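Local coordinates for protein beta-fructofuranosidase (Arthrobacter, PDB 3WPU) that belongs to the levansucrase/invertase family, whose members are built around a five-bladed beta-propeller, at residues G309-K314 against T319-L324; E251-P256 against I342-G347. All coordinates share one frame; numbering follows the deposited sequence.

Interaction 1 of 2, residues G309-K314 against T319-L324; sequences GLAKAK and TEWEFL
One face of the Trp321 indole is covered by Ala313, whose CB sits 3.8 Å from the centroid of the six-membered ring and almost on its normal, a CH-pi contact, while the Ala311 carbonyl lies at the edge of the indole, near its plane. The Phe323 ring in turn has Leu310 O near its edge. These rings sit on a beta hairpin, strand 305-313 turning back into strand 321-331. Facing Ala313 in a non-hydrogen-bonded pair, Trp321 has CG anti to its carbonyl carbon (chi1 -69°), which lays the indole back over the partner strand, and its NE1 is held by Leu318 O in the turn. The hydrogen-bonded pair Lys312 and Glu322 is joined in both directions, Lys312 N to Glu322 O and Glu322 N to Lys312 O, each 2.9 Å. On their face of the sheet, Leu310 CD2 meets Leu324 CD1 at 3.8 Å. The fully extended Lys312 chain runs beside Glu322, yet its NZ stays 5.3 Å from Glu322 OE1 and makes its salt bridges to Glu258 and Glu21 instead. Toward the turn, Lys314 N donates a nearly straight bond, 2.8 Å, to Glu320 O.

Interaction 2 of 2, residues E251-P256 against I342-G347; sequences EDPAHP and IYFKDG
An Asx turn, set within a type I beta turn from Asp252 to His255, presents a proline to the aromatic ring of a strand that arrives from another sheet. Pro253 CD stands over the centre of the Phe344 ring, 3.5 Å from its centroid and 5° off the normal, which makes this a CH-pi contact; being bonded to the ring nitrogen, CD is a somewhat polarised carbon and well suited to the role. On the opposite face of the phenyl ring Ile342 CG2 lies 3.3 Å above the plane, nearer the rim, so the ring is held between the proline and an aliphatic branch from its own strand. Two oxygens approach obliquely: Glu251 O is 3.4 Å from Phe344 CE2, and Asp252 OD1 is 3.6 Å from Phe344 CE1, its carboxylate turned within 4° of the ring plane.

That carboxylate is fixed from within the turn. With CG anti to the Asp252 N (chi1 179°) and beside the carbonyl carbon, the carboxylate is carried forward over the turn, where OD1 accepts Ala254 N at 3.1 Å and OD2 accepts His255 ND1 at 2.7 Å. Both donors come from above the carboxylate plane, whereas the acceptor lies in the plane of the imidazole. His255 N also bonds to Asp252 O, closing the main-chain turn. The result is a beta turn braced by an Asx turn, joined to a neighbouring sheet by a proline-aromatic CH-pi contact.

Along the chain, residues 251-256 come first, both strands of interaction 1 follow, and 342-347 come last, so the local hairpin lies within the span bridged by the long-range contact. The centres of the two interactions are about 17 Å apart and their nearest atoms about 6 Å. They meet at one sheet: strand 305-313 lies next to strand 260-266, and residues 251-256 lie in the loop joining 260-266 to 245-250. Strand 340-345, which follows 321-331 in sequence, belongs to a different sheet. Interaction 1 thus pairs strands within one sheet, while interaction 2 ties that sheet's loop to the next, consistent with neighbouring blades of a propeller.

Interaction 1 of 2, residues G309-K314 against T319-L324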
ATOM      1  N   GLY A 309      -1.134 -10.570   7.587  1.00  8.82           N
ATOM      2  CA  GLY A 309      -0.201 -11.067   8.593  1.00  9.09           C
ATOM      3  C   GLY A 309       0.464 -10.003   9.424  1.00  9.16           C
ATOM      4  O   GLY A 309       0.461  -8.819   9.097  1.00  9.25           O
ATOM      5  N   LEU A 310       1.009 -10.448  10.562  1.00  9.16           N
ATOM      6  CA  LEU A 310       1.770  -9.610  11.483  1.00  9.24           C
ATOM      7  C   LEU A 310       3.077 -10.354  11.804  1.00  9.20           C
ATOM      8  O   LEU A 310       3.096 -11.600  11.902  1.00  9.55           O
ATOM      9  CB  LEU A 310       0.989  -9.385  12.782  1.00  9.43           C
ATOM     10  CG  LEU A 310       1.581  -8.350  13.745  1.00  9.76           C
ATOM     11  CD1 LEU A 310       1.569  -6.930  13.198  1.00 10.01           C
ATOM     12  CD2 LEU A 310       0.860  -8.413  15.092  1.00  9.65           C
ATOM     13  N   ALA A 311       4.158  -9.593  11.918  1.00  9.76           N
ATOM     14  CA  ALA A 311       5.446 -10.116  12.355  1.00 10.29           C
ATOM     15  C   ALA A 311       6.076  -9.090  13.277  1.00 10.63           C
ATOM     16  O   ALA A 311       5.752  -7.896  13.243  1.00  9.73           O
ATOM     17  CB  ALA A 311       6.366 -10.426  11.188  1.00 10.68           C
ATOM     18  N   LYS A 312       6.968  -9.579  14.129  1.00 11.31           N
ATOM     19  CA  LYS A 312       7.679  -8.754  15.079  1.00 12.58           C
ATOM     20  C   LYS A 312       9.190  -8.948  14.928  1.00 11.48           C
ATOM     21  O   LYS A 312       9.670 -10.081  14.801  1.00 11.66           O
ATOM     22  CB  LYS A 312       7.242  -9.131  16.487  1.00 13.83           C
ATOM     23  CG  LYS A 312       7.920  -8.328  17.575  1.00 16.27           C
ATOM     24  CD  LYS A 312       7.460  -8.836  18.933  1.00 18.70           C
ATOM     25  CE  LYS A 312       8.134  -8.036  20.025  1.00 21.64           C
ATOM     26  NZ  LYS A 312       7.552  -8.302  21.370  1.00 24.38           N
ATOM     27  N   ALA A 313       9.923  -7.833  14.945  1.00 12.40           N
ATOM     28  CA  ALA A 313      11.395  -7.860  14.812  1.00 12.86           C
ATOM     29  C   ALA A 313      12.006  -8.398  16.111  1.00 14.11           C
ATOM     30  O   ALA A 313      11.517  -8.101  17.229  1.00 14.29           O
ATOM     31  CB  ALA A 313      11.937  -6.480  14.506  1.00 13.23           C
ATOM     32  N   LYS A 314      13.041  -9.208  15.951  1.00 14.87           N
ATOM     33  CA  LYS A 314      13.720  -9.813  17.108  1.00 17.08           C
ATOM     34  C   LYS A 314      14.993  -9.064  17.472  1.00 18.07           C
ATOM     35  O   LYS A 314      15.579  -9.310  18.530  1.00 19.09           O
ATOM     36  CB  LYS A 314      14.031 -11.275  16.808  1.00 18.84           C
ATOM     37  CG  LYS A 314      12.797 -12.092  16.457  1.00 21.51           C
ATOM     38  CD  LYS A 314      13.022 -13.590  16.619  1.00 25.15           C
ATOM     39  CE  LYS A 314      13.868 -14.204  15.522  1.00 28.41           C
ATOM     40  NZ  LYS A 314      14.190 -15.628  15.867  1.00 30.74           N
ATOM     41  N   THR A 319      16.894  -7.330  11.085  1.00 14.67           N
ATOM     42  CA  THR A 319      17.309  -8.420  10.204  1.00 14.27           C
ATOM     43  C   THR A 319      16.772  -9.802  10.601  1.00 14.48           C
ATOM     44  O   THR A 319      16.991 -10.772   9.881  1.00 15.63           O
ATOM     45  CB  THR A 319      18.837  -8.506  10.155  1.00 14.22           C
ATOM     46  OG1 THR A 319      19.328  -8.672  11.501  1.00 14.05           O
ATOM     47  CG2 THR A 319      19.405  -7.270   9.591  1.00 14.57           C
ATOM     48  N   GLU A 320      16.091  -9.901  11.750  1.00 15.28           N
ATOM     49  CA  GLU A 320      15.492 -11.152  12.216  1.00 14.88           C
ATOM     50  C   GLU A 320      14.076 -10.849  12.686  1.00 13.28           C
ATOM     51  O   GLU A 320      13.881  -9.896  13.410  1.00 11.88           O
ATOM     52  CB  GLU A 320      16.291 -11.730  13.384  1.00 17.40           C
ATOM     53  CG  GLU A 320      17.661 -12.215  12.940  1.00 20.02           C
ATOM     54  CD  GLU A 320      18.518 -12.720  14.076  1.00 24.93           C
ATOM     55  OE1 GLU A 320      19.704 -13.009  13.816  1.00 27.99           O
ATOM     56  OE2 GLU A 320      18.022 -12.815  15.219  1.00 28.89           O
ATOM     57  N   TRP A 321      13.128 -11.677  12.254  1.00 11.90           N
ATOM     58  CA  TRP A 321      11.701 -11.485  12.484  1.00 11.63           C
ATOM     59  C   TRP A 321      11.081 -12.808  12.912  1.00 12.24           C
ATOM     60  O   TRP A 321      11.588 -13.894  12.555  1.00 12.39           O
ATOM     61  CB  TRP A 321      11.031 -10.982  11.179  1.00 11.13           C
ATOM     62  CG  TRP A 321      11.449  -9.583  10.837  1.00 10.24           C
ATOM     63  CD1 TRP A 321      12.626  -9.199  10.270  1.00  9.93           C
ATOM     64  CD2 TRP A 321      10.722  -8.380  11.082  1.00  9.87           C
ATOM     65  NE1 TRP A 321      12.695  -7.856  10.158  1.00  9.46           N
ATOM     66  CE2 TRP A 321      11.533  -7.311  10.643  1.00  9.38           C
ATOM     67  CE3 TRP A 321       9.472  -8.096  11.644  1.00  9.82           C
ATOM     68  CZ2 TRP A 321      11.135  -5.992  10.720  1.00  9.39           C
ATOM     69  CZ3 TRP A 321       9.083  -6.755  11.735  1.00  9.95           C
ATOM     70  CH2 TRP A 321       9.905  -5.730  11.254  1.00  9.75           C
ATOM     71  N   GLU A 322       9.992 -12.715  13.668  1.00 12.71           N
ATOM     72  CA  GLU A 322       9.163 -13.866  14.003  1.00 13.70           C
ATOM     73  C   GLU A 322       7.747 -13.566  13.517  1.00 12.54           C
ATOM     74  O   GLU A 322       7.229 -12.455  13.686  1.00 12.16           O
ATOM     75  CB  GLU A 322       9.162 -14.196  15.512  1.00 16.94           C
ATOM     76  CG  GLU A 322       8.484 -13.183  16.365  1.00 18.35           C
ATOM     77  CD  GLU A 322       8.570 -13.496  17.853  1.00 20.55           C
ATOM     78  OE1 GLU A 322       7.828 -12.847  18.596  1.00 21.15           O
ATOM     79  OE2 GLU A 322       9.414 -14.324  18.259  1.00 22.94           O
ATOM     80  N   PHE A 323       7.136 -14.560  12.910  1.00 11.86           N
ATOM     81  CA  PHE A 323       5.736 -14.488  12.569  1.00 11.68           C
ATOM     82  C   PHE A 323       4.903 -14.438  13.836  1.00 11.19           C
ATOM     83  O   PHE A 323       5.261 -15.048  14.869  1.00 11.70           O
ATOM     84  CB  PHE A 323       5.290 -15.718  11.786  1.00 11.75           C
ATOM     85  CG  PHE A 323       5.651 -15.703  10.324  1.00 11.57           C
ATOM     86  CD1 PHE A 323       5.265 -14.663   9.528  1.00 11.82           C
ATOM     87  CD2 PHE A 323       6.326 -16.763   9.764  1.00 11.43           C
ATOM     88  CE1 PHE A 323       5.558 -14.660   8.173  1.00 11.61           C
ATOM     89  CE2 PHE A 323       6.637 -16.784   8.413  1.00 12.05           C
ATOM     90  CZ  PHE A 323       6.252 -15.730   7.622  1.00 11.55           C
ATOM     91  N   LEU A 324       3.814 -13.699  13.758  1.00 10.50           N
ATOM     92  CA  LEU A 324       2.741 -13.731  14.738  1.00 10.84           C
ATOM     93  C   LEU A 324       1.455 -14.138  14.017  1.00 10.41           C
ATOM     94  O   LEU A 324       1.421 -14.169  12.766  1.00  9.97           O
ATOM     95  CB  LEU A 324       2.597 -12.368  15.416  1.00 11.60           C
ATOM     96  CG  LEU A 324       3.816 -11.895  16.209  1.00 11.95           C
ATOM     97  CD1 LEU A 324       3.642 -10.487  16.747  1.00 12.54           C
ATOM     98  CD2 LEU A 324       4.146 -12.850  17.354  1.00 12.23           C
TER

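Interaction 2 of 2, residues E251-P256 against I342-G347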
ATOM      1  N   GLU A 251       6.226   1.271  14.328  1.00 11.82           N
ATOM      2  CA  GLU A 251       6.088   1.164  15.765  1.00 13.19           C
ATOM      3  C   GLU A 251       4.636   1.413  16.133  1.00 13.19           C
ATOM      4  O   GLU A 251       4.000   2.358  15.654  1.00 14.35           O
ATOM      5  CB  GLU A 251       6.959   2.205  16.456  1.00 14.57           C
ATOM      6  CG  GLU A 251       6.974   2.081  17.977  1.00 16.53           C
ATOM      7  CD  GLU A 251       7.757   3.208  18.631  1.00 18.96           C
ATOM      8  OE1 GLU A 251       7.265   4.347  18.648  1.00 22.17           O
ATOM      9  OE2 GLU A 251       8.832   2.934  19.173  1.00 22.52           O
ATOM     10  N   ASP A 252       4.130   0.571  17.024  1.00 13.24           N
ATOM     11  CA  ASP A 252       2.821   0.720  17.622  1.00 12.66           C
ATOM     12  C   ASP A 252       2.975   1.618  18.853  1.00 12.97           C
ATOM     13  O   ASP A 252       3.776   1.286  19.723  1.00 13.46           O
ATOM     14  CB  ASP A 252       2.336  -0.664  18.027  1.00 12.61           C
ATOM     15  CG  ASP A 252       0.984  -0.656  18.703  1.00 12.56           C
ATOM     16  OD1 ASP A 252       0.287   0.383  18.708  1.00 13.99           O
ATOM     17  OD2 ASP A 252       0.648  -1.732  19.219  1.00 12.57           O
ATOM     18  N   PRO A 253       2.217   2.726  18.935  1.00 13.54           N
ATOM     19  CA  PRO A 253       2.308   3.597  20.122  1.00 14.61           C
ATOM     20  C   PRO A 253       2.066   2.825  21.428  1.00 14.75           C
ATOM     21  O   PRO A 253       2.634   3.172  22.492  1.00 16.23           O
ATOM     22  CB  PRO A 253       1.216   4.650  19.878  1.00 14.93           C
ATOM     23  CG  PRO A 253       1.050   4.685  18.391  1.00 14.51           C
ATOM     24  CD  PRO A 253       1.349   3.305  17.899  1.00 13.68           C
ATOM     25  N   ALA A 254       1.265   1.768  21.357  1.00 14.84           N
ATOM     26  CA  ALA A 254       0.967   0.929  22.531  1.00 15.72           C
ATOM     27  C   ALA A 254       2.108  -0.006  22.908  1.00 16.35           C
ATOM     28  O   ALA A 254       2.073  -0.625  23.985  1.00 17.20           O
ATOM     29  CB  ALA A 254      -0.313   0.140  22.317  1.00 15.92           C
ATOM     30  N   HIS A 255       3.121  -0.117  22.042  1.00 16.48           N
ATOM     31  CA  HIS A 255       4.290  -0.976  22.282  1.00 16.78           C
ATOM     32  C   HIS A 255       5.576  -0.274  21.862  1.00 18.57           C
ATOM     33  O   HIS A 255       6.251  -0.680  20.901  1.00 18.51           O
ATOM     34  CB  HIS A 255       4.122  -2.327  21.585  1.00 17.44           C
ATOM     35  CG  HIS A 255       2.918  -3.069  22.045  1.00 17.21           C
ATOM     36  ND1 HIS A 255       1.704  -2.994  21.399  1.00 17.48           N
ATOM     37  CD2 HIS A 255       2.709  -3.825  23.148  1.00 17.81           C
ATOM     38  CE1 HIS A 255       0.814  -3.709  22.057  1.00 18.11           C
ATOM     39  NE2 HIS A 255       1.399  -4.219  23.124  1.00 18.15           N
ATOM     40  N   PRO A 256       5.934   0.801  22.588  1.00 19.65           N
ATOM     41  CA  PRO A 256       7.100   1.582  22.211  1.00 19.99           C
ATOM     42  C   PRO A 256       8.358   0.723  22.258  1.00 19.88           C
ATOM     43  O   PRO A 256       8.492  -0.144  23.129  1.00 21.37           O
ATOM     44  CB  PRO A 256       7.125   2.721  23.245  1.00 21.30           C
ATOM     45  CG  PRO A 256       6.305   2.226  24.386  1.00 20.57           C
ATOM     46  CD  PRO A 256       5.281   1.314  23.809  1.00 20.62           C
ATOM     47  N   ILE A 342      -0.859  -0.083   8.678  1.00 10.47           N
ATOM     48  CA  ILE A 342      -1.476   0.340   9.916  1.00 10.98           C
ATOM     49  C   ILE A 342      -1.216   1.836  10.080  1.00 10.22           C
ATOM     50  O   ILE A 342      -0.073   2.299   9.986  1.00 10.30           O
ATOM     51  CB  ILE A 342      -0.899  -0.411  11.119  1.00 11.99           C
ATOM     52  CG1 ILE A 342      -1.153  -1.928  10.988  1.00 12.97           C
ATOM     53  CG2 ILE A 342      -1.505   0.130  12.393  1.00 12.56           C
ATOM     54  CD1 ILE A 342      -2.562  -2.352  11.188  1.00 13.63           C
ATOM     55  N   TYR A 343      -2.301   2.558  10.291  1.00  9.98           N
ATOM     56  CA  TYR A 343      -2.352   4.012  10.363  1.00 10.57           C
ATOM     57  C   TYR A 343      -2.976   4.378  11.686  1.00 10.72           C
ATOM     58  O   TYR A 343      -4.069   3.918  12.001  1.00 10.74           O
ATOM     59  CB  TYR A 343      -3.215   4.499   9.197  1.00 10.76           C
ATOM     60  CG  TYR A 343      -3.365   5.972   9.002  1.00 10.77           C
ATOM     61  CD1 TYR A 343      -2.594   6.652   8.053  1.00 10.85           C
ATOM     62  CD2 TYR A 343      -4.334   6.704   9.708  1.00 11.05           C
ATOM     63  CE1 TYR A 343      -2.744   8.005   7.852  1.00 11.40           C
ATOM     64  CE2 TYR A 343      -4.488   8.067   9.496  1.00 11.58           C
ATOM     65  CZ  TYR A 343      -3.697   8.707   8.552  1.00 11.65           C
ATOM     66  OH  TYR A 343      -3.847  10.066   8.303  1.00 12.83           O
ATOM     67  N   PHE A 344      -2.254   5.163  12.478  1.00 11.57           N
ATOM     68  CA  PHE A 344      -2.680   5.440  13.831  1.00 11.87           C
ATOM     69  C   PHE A 344      -3.315   6.819  13.904  1.00 11.85           C
ATOM     70  O   PHE A 344      -2.765   7.815  13.414  1.00 11.72           O
ATOM     71  CB  PHE A 344      -1.498   5.341  14.777  1.00 12.33           C
ATOM     72  CG  PHE A 344      -0.909   3.963  14.859  1.00 12.25           C
ATOM     73  CD1 PHE A 344      -1.565   2.954  15.554  1.00 12.08           C
ATOM     74  CD2 PHE A 344       0.291   3.669  14.225  1.00 12.95           C
ATOM     75  CE1 PHE A 344      -1.015   1.675  15.631  1.00 12.35           C
ATOM     76  CE2 PHE A 344       0.846   2.404  14.308  1.00 13.73           C
ATOM     77  CZ  PHE A 344       0.193   1.406  15.015  1.00 13.13           C
ATOM     78  N   LYS A 345      -4.492   6.871  14.522  1.00 12.41           N
ATOM     79  CA  LYS A 345      -5.224   8.119  14.673  1.00 13.11           C
ATOM     80  C   LYS A 345      -6.165   8.056  15.870  1.00 14.64           C
ATOM     81  O   LYS A 345      -6.912   7.089  16.042  1.00 14.43           O
ATOM     82  CB  LYS A 345      -6.008   8.435  13.385  1.00 13.40           C
ATOM     83  CG  LYS A 345      -6.726   9.777  13.470  1.00 14.01           C
ATOM     84  CD  LYS A 345      -7.386  10.121  12.158  1.00 14.87           C
ATOM     85  CE  LYS A 345      -8.058  11.483  12.176  1.00 15.75           C
ATOM     86  NZ  LYS A 345      -9.271  11.503  13.020  1.00 16.68           N
ATOM     87  N   ASP A 346      -6.096   9.094  16.716  1.00 16.86           N
ATOM     88  CA  ASP A 346      -7.043   9.268  17.829  1.00 18.27           C
ATOM     89  C   ASP A 346      -7.178   8.033  18.713  1.00 17.20           C
ATOM     90  O   ASP A 346      -8.289   7.662  19.133  1.00 18.23           O
ATOM     91  CB  ASP A 346      -8.410   9.708  17.286  1.00 21.00           C
ATOM     92  CG  ASP A 346      -8.364  11.092  16.661  1.00 23.83           C
ATOM     93  OD1 ASP A 346      -7.467  11.874  17.023  1.00 27.31           O
ATOM     94  OD2 ASP A 346      -9.196  11.384  15.779  1.00 28.39           O
ATOM     95  N   GLY A 347      -6.046   7.376  18.968  1.00 15.69           N
ATOM     96  CA  GLY A 347      -6.002   6.212  19.858  1.00 15.85           C
ATOM     97  C   GLY A 347      -6.482   4.912  19.236  1.00 15.25           C
ATOM     98  O   GLY A 347      -6.661   3.911  19.923  1.00 16.55           O
TER